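Local atomic coordinates of chloromuconate cycloisomerase (Rhodococcus opacus, PDB entry 4M0X), a protein that belongs to the enolase superfamily, pairing an N-terminal capping domain with a modified TIM barrel that holds a manganese ion. Residues G44-P56 and G297-I309. Residues are numbered along the deposited sequence; the frame is centred on the assembly and turned at random.
Sequences GEGIGEAVTPGGP and GAATPESSVMGAI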
loop_
_atom_site.group_PDB
_atom_site.type_symbol
_atom_site.label_atom_id
_atom_site.label_comp_id
_atom_site.label_asym_id
_atom_site.label_seq_id
_atom_site.Cartn_x
_atom_site.Cartn_y
_atom_site.Cartn_z
ATOM N N GLY A 44 9.121 -55.617 0.776
ATOM C CA GLY A 44 7.940 -54.751 0.853
ATOM C C GLY A 44 7.770 -53.854 -0.366
ATOM O O GLY A 44 8.745 -53.392 -0.982
ATOM N N GLU A 45 6.517 -53.606 -0.710
ATOM C CA GLU A 45 6.201 -52.881 -1.913
ATOM C C GLU A 45 5.282 -51.698 -1.632
ATOM O O GLU A 45 4.338 -51.799 -0.840
ATOM C CB GLU A 45 5.559 -53.825 -2.923
ATOM C CG GLU A 45 5.728 -53.377 -4.357
ATOM C CD GLU A 45 6.282 -54.465 -5.271
ATOM O OE1 GLU A 45 5.911 -54.438 -6.465
ATOM O OE2 GLU A 45 7.091 -55.331 -4.827
ATOM N N GLY A 46 5.574 -50.571 -2.274
ATOM C CA GLY A 46 4.619 -49.468 -2.337
ATOM C C GLY A 46 4.231 -49.115 -3.764
ATOM O O GLY A 46 5.003 -49.272 -4.694
ATOM N N ILE A 47 3.024 -48.610 -3.933
ATOM C CA ILE A 47 2.558 -48.134 -5.237
ATOM C C ILE A 47 2.204 -46.639 -5.205
ATOM O O ILE A 47 1.701 -46.123 -4.213
ATOM C CB ILE A 47 1.371 -48.986 -5.755
ATOM C CG1 ILE A 47 0.218 -49.001 -4.755
ATOM C CG2 ILE A 47 1.817 -50.417 -6.006
ATOM C CD1 ILE A 47 -1.064 -49.609 -5.308
ATOM N N GLY A 48 2.518 -45.942 -6.285
ATOM C CA GLY A 48 2.095 -44.565 -6.481
ATOM C C GLY A 48 1.509 -44.430 -7.881
ATOM O O GLY A 48 1.695 -45.306 -8.748
ATOM N N GLU A 49 0.801 -43.333 -8.113
ATOM C CA GLU A 49 0.254 -43.065 -9.416
ATOM C C GLU A 49 0.711 -41.676 -9.868
ATOM O O GLU A 49 0.736 -40.737 -9.079
ATOM C CB GLU A 49 -1.267 -43.206 -9.317
ATOM C CG GLU A 49 -2.115 -42.380 -10.264
ATOM C CD GLU A 49 -3.609 -42.704 -10.150
ATOM O OE1 GLU A 49 -4.025 -43.409 -9.235
ATOM O OE2 GLU A 49 -4.393 -42.253 -10.989
ATOM N N ALA A 50 1.140 -41.553 -11.119
ATOM C CA ALA A 50 1.191 -40.230 -11.761
ATOM C C ALA A 50 -0.041 -40.042 -12.670
ATOM O O ALA A 50 -0.335 -40.869 -13.539
ATOM C CB ALA A 50 2.468 -40.043 -12.553
ATOM N N VAL A 51 -0.775 -38.968 -12.470
ATOM C CA VAL A 51 -1.943 -38.783 -13.292
ATOM C C VAL A 51 -2.134 -37.307 -13.692
ATOM O O VAL A 51 -1.638 -36.367 -13.032
ATOM C CB VAL A 51 -3.191 -39.415 -12.603
ATOM C CG1 VAL A 51 -3.585 -38.623 -11.356
ATOM C CG2 VAL A 51 -4.345 -39.611 -13.583
ATOM N N THR A 52 -2.862 -37.129 -14.781
ATOM C CA THR A 52 -2.967 -35.866 -15.461
ATOM C C THR A 52 -4.398 -35.751 -16.003
ATOM O O THR A 52 -5.030 -36.766 -16.299
ATOM C CB THR A 52 -1.929 -35.861 -16.578
ATOM O OG1 THR A 52 -0.992 -34.803 -16.357
ATOM C CG2 THR A 52 -2.558 -35.756 -17.916
ATOM N N PRO A 53 -4.948 -34.535 -16.091
ATOM C CA PRO A 53 -6.319 -34.423 -16.627
ATOM C C PRO A 53 -6.402 -34.557 -18.144
ATOM O O PRO A 53 -6.968 -33.666 -18.814
ATOM C CB PRO A 53 -6.749 -33.015 -16.225
ATOM C CG PRO A 53 -5.474 -32.290 -15.994
ATOM C CD PRO A 53 -4.480 -33.283 -15.485
ATOM N N GLY A 54 -5.836 -35.641 -18.678
ATOM C CA GLY A 54 -5.813 -35.900 -20.118
ATOM C C GLY A 54 -4.684 -35.295 -20.934
ATOM O O GLY A 54 -4.887 -34.993 -22.095
ATOM N N GLY A 55 -3.495 -35.120 -20.361
ATOM C CA GLY A 55 -2.323 -34.696 -21.144
ATOM C C GLY A 55 -1.699 -33.413 -20.605
ATOM O O GLY A 55 -2.107 -32.916 -19.550
ATOM N N PRO A 56 -0.720 -32.855 -21.330
ATOM C CA PRO A 56 0.047 -31.762 -20.764
ATOM C C PRO A 56 -0.608 -30.385 -20.846
ATOM O O PRO A 56 -0.025 -29.404 -20.402
ATOM C CB PRO A 56 1.364 -31.821 -21.537
ATOM C CG PRO A 56 0.966 -32.361 -22.850
ATOM C CD PRO A 56 -0.138 -33.344 -22.586
ATOM N N GLY A 297 -11.389 -30.785 -1.377
ATOM C CA GLY A 297 -10.701 -32.037 -1.656
ATOM C C GLY A 297 -10.817 -32.318 -3.143
ATOM O O GLY A 297 -11.771 -32.979 -3.593
ATOM N N ALA A 298 -9.837 -31.819 -3.893
ATOM C CA ALA A 298 -9.933 -31.743 -5.334
ATOM C C ALA A 298 -9.459 -32.997 -6.041
ATOM O O ALA A 298 -8.726 -33.810 -5.476
ATOM C CB ALA A 298 -9.195 -30.525 -5.866
ATOM N N ALA A 299 -9.866 -33.127 -7.299
ATOM C CA ALA A 299 -9.574 -34.299 -8.105
ATOM C C ALA A 299 -8.722 -33.895 -9.301
ATOM O O ALA A 299 -8.764 -32.734 -9.733
ATOM C CB ALA A 299 -10.874 -34.933 -8.570
ATOM N N THR A 300 -7.959 -34.848 -9.837
ATOM C CA THR A 300 -7.094 -34.573 -10.979
ATOM C C THR A 300 -7.777 -34.819 -12.350
ATOM O O THR A 300 -7.617 -34.029 -13.273
ATOM C CB THR A 300 -5.712 -35.246 -10.828
ATOM O OG1 THR A 300 -5.020 -34.652 -9.728
ATOM C CG2 THR A 300 -4.881 -35.047 -12.061
ATOM N N PRO A 301 -8.564 -35.888 -12.493
ATOM C CA PRO A 301 -8.902 -36.938 -11.554
ATOM C C PRO A 301 -7.812 -37.993 -11.560
ATOM O O PRO A 301 -6.762 -37.800 -12.160
ATOM C CB PRO A 301 -10.227 -37.506 -12.121
ATOM C CG PRO A 301 -10.496 -36.748 -13.384
ATOM C CD PRO A 301 -9.186 -36.149 -13.799
ATOM N N GLU A 302 -8.080 -39.108 -10.909
ATOM C CA GLU A 302 -7.087 -40.147 -10.715
ATOM C C GLU A 302 -7.830 -41.476 -10.545
ATOM O O GLU A 302 -9.073 -41.503 -10.401
ATOM C CB GLU A 302 -6.207 -39.810 -9.493
ATOM C CG GLU A 302 -6.930 -39.583 -8.159
ATOM C CD GLU A 302 -8.125 -38.642 -8.260
ATOM O OE1 GLU A 302 -9.275 -39.155 -8.307
ATOM O OE2 GLU A 302 -7.918 -37.399 -8.331
ATOM N N SER A 303 -7.079 -42.569 -10.587
ATOM C CA SER A 303 -7.647 -43.868 -10.393
ATOM C C SER A 303 -7.782 -44.080 -8.891
ATOM O O SER A 303 -7.580 -43.147 -8.105
ATOM C CB SER A 303 -6.692 -44.886 -10.950
ATOM O OG SER A 303 -5.556 -44.894 -10.118
ATOM N N SER A 304 -8.078 -45.314 -8.479
ATOM C CA SER A 304 -8.152 -45.613 -7.055
ATOM C C SER A 304 -6.810 -45.611 -6.334
ATOM O O SER A 304 -6.786 -45.443 -5.114
ATOM C CB SER A 304 -8.899 -46.902 -6.807
ATOM O OG SER A 304 -10.280 -46.661 -7.016
ATOM N N VAL A 305 -5.708 -45.767 -7.074
ATOM C CA VAL A 305 -4.382 -45.722 -6.449
ATOM C C VAL A 305 -4.077 -44.369 -5.761
ATOM O O VAL A 305 -3.829 -44.341 -4.543
ATOM C CB VAL A 305 -3.256 -46.098 -7.433
ATOM C CG1 VAL A 305 -1.882 -46.070 -6.742
ATOM C CG2 VAL A 305 -3.530 -47.452 -8.069
ATOM N N MET A 306 -4.095 -43.268 -6.524
ATOM C CA MET A 306 -3.913 -41.909 -5.989
ATOM C C MET A 306 -5.159 -41.436 -5.205
ATOM O O MET A 306 -5.042 -40.759 -4.170
ATOM C CB MET A 306 -3.551 -40.926 -7.130
ATOM C CG MET A 306 -3.506 -39.424 -6.788
ATOM S SD MET A 306 -2.218 -38.899 -5.631
ATOM C CE MET A 306 -0.695 -39.372 -6.467
ATOM N N GLY A 307 -6.338 -41.824 -5.700
ATOM C CA GLY A 307 -7.602 -41.522 -5.040
ATOM C C GLY A 307 -7.647 -41.986 -3.598
ATOM O O GLY A 307 -8.052 -41.222 -2.709
ATOM N N ALA A 308 -7.233 -43.231 -3.363
ATOM C CA ALA A 308 -7.060 -43.753 -1.993
ATOM C C ALA A 308 -6.124 -42.916 -1.076
ATOM O O ALA A 308 -6.510 -42.611 0.040
ATOM C CB ALA A 308 -6.641 -45.218 -2.013
ATOM N N ILE A 309 -4.925 -42.540 -1.521
ATOM C CA ILE A 309 -4.025 -41.792 -0.629
ATOM C C ILE A 309 -4.615 -40.404 -0.409
ATOM O O ILE A 309 -4.686 -39.934 0.723
ATOM C CB ILE A 309 -2.508 -41.813 -1.053
ATOM C CG1 ILE A 309 -1.625 -41.099 -0.052
ATOM C CG2 ILE A 309 -2.237 -41.160 -2.408
ATOM C CD1 ILE A 309 -1.863 -41.499 1.387
HETATM O O HOH W 1 -1.269 -44.729 -3.755
#
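Glu49 swings CG away from its own backbone N (chi1 151°) and runs extended from there, pushing its carboxylate off the strand 45-51 and against the start of the helix that begins at Ser304. Ser303 answers with OG tucked between its own N and carbonyl carbon, a rotamer that puts the hydroxyl beside that carboxylate and at the helix N-terminus. The grip on the acid is divided between its oxygens. Glu49 OE2 takes the Ser303 N-H at 2.7 Å on its syn lone pair, almost perfectly straight at 177°. Met306 N reaches Glu49 OE1, also at 2.7 Å, but from above the carboxylate plane. Ser303 OG also lies against Glu49 OE1, modelled too close for the bond to be more than doubtful. As the N-cap residue, Ser303 also accepts from Val305 N at OG, 3.2 Å away. A buried acid here faces the amide end of a helix, which would be expected to stabilise negative charge.

This is where the two domains of an enolase-superfamily subunit meet: the strand belongs to the N-terminal domain, and 297-309 leads from barrel strand 294-297 into helix 304-316. Strand 45-51 and the helix segment 304-309 cross steeply, at -105°, with their axes 7.1 Å apart. Toward the start of the strand, Ile47 CD1 meets Val305 CG1 at 3.9 Å, the two side chains lying roughly perpendicular, while Met306 CB packs against CB and CG of Glu49, the two chains crossing at a slant. Toward the C-terminal end of the strand, Val51 packs its methyls against Pro301 O, just after the cis Thr300-Pro301 peptide, and touches Thr300 CG2 with CG1. Glu302 bends back, and its OE2 takes the Thr300 N-H at 3.0 Å, nearly along the C-O axis. Pro53 rests on Thr300 O, its side chain about 8 Å from the manganese held by Asp196, Glu222 and Asp247.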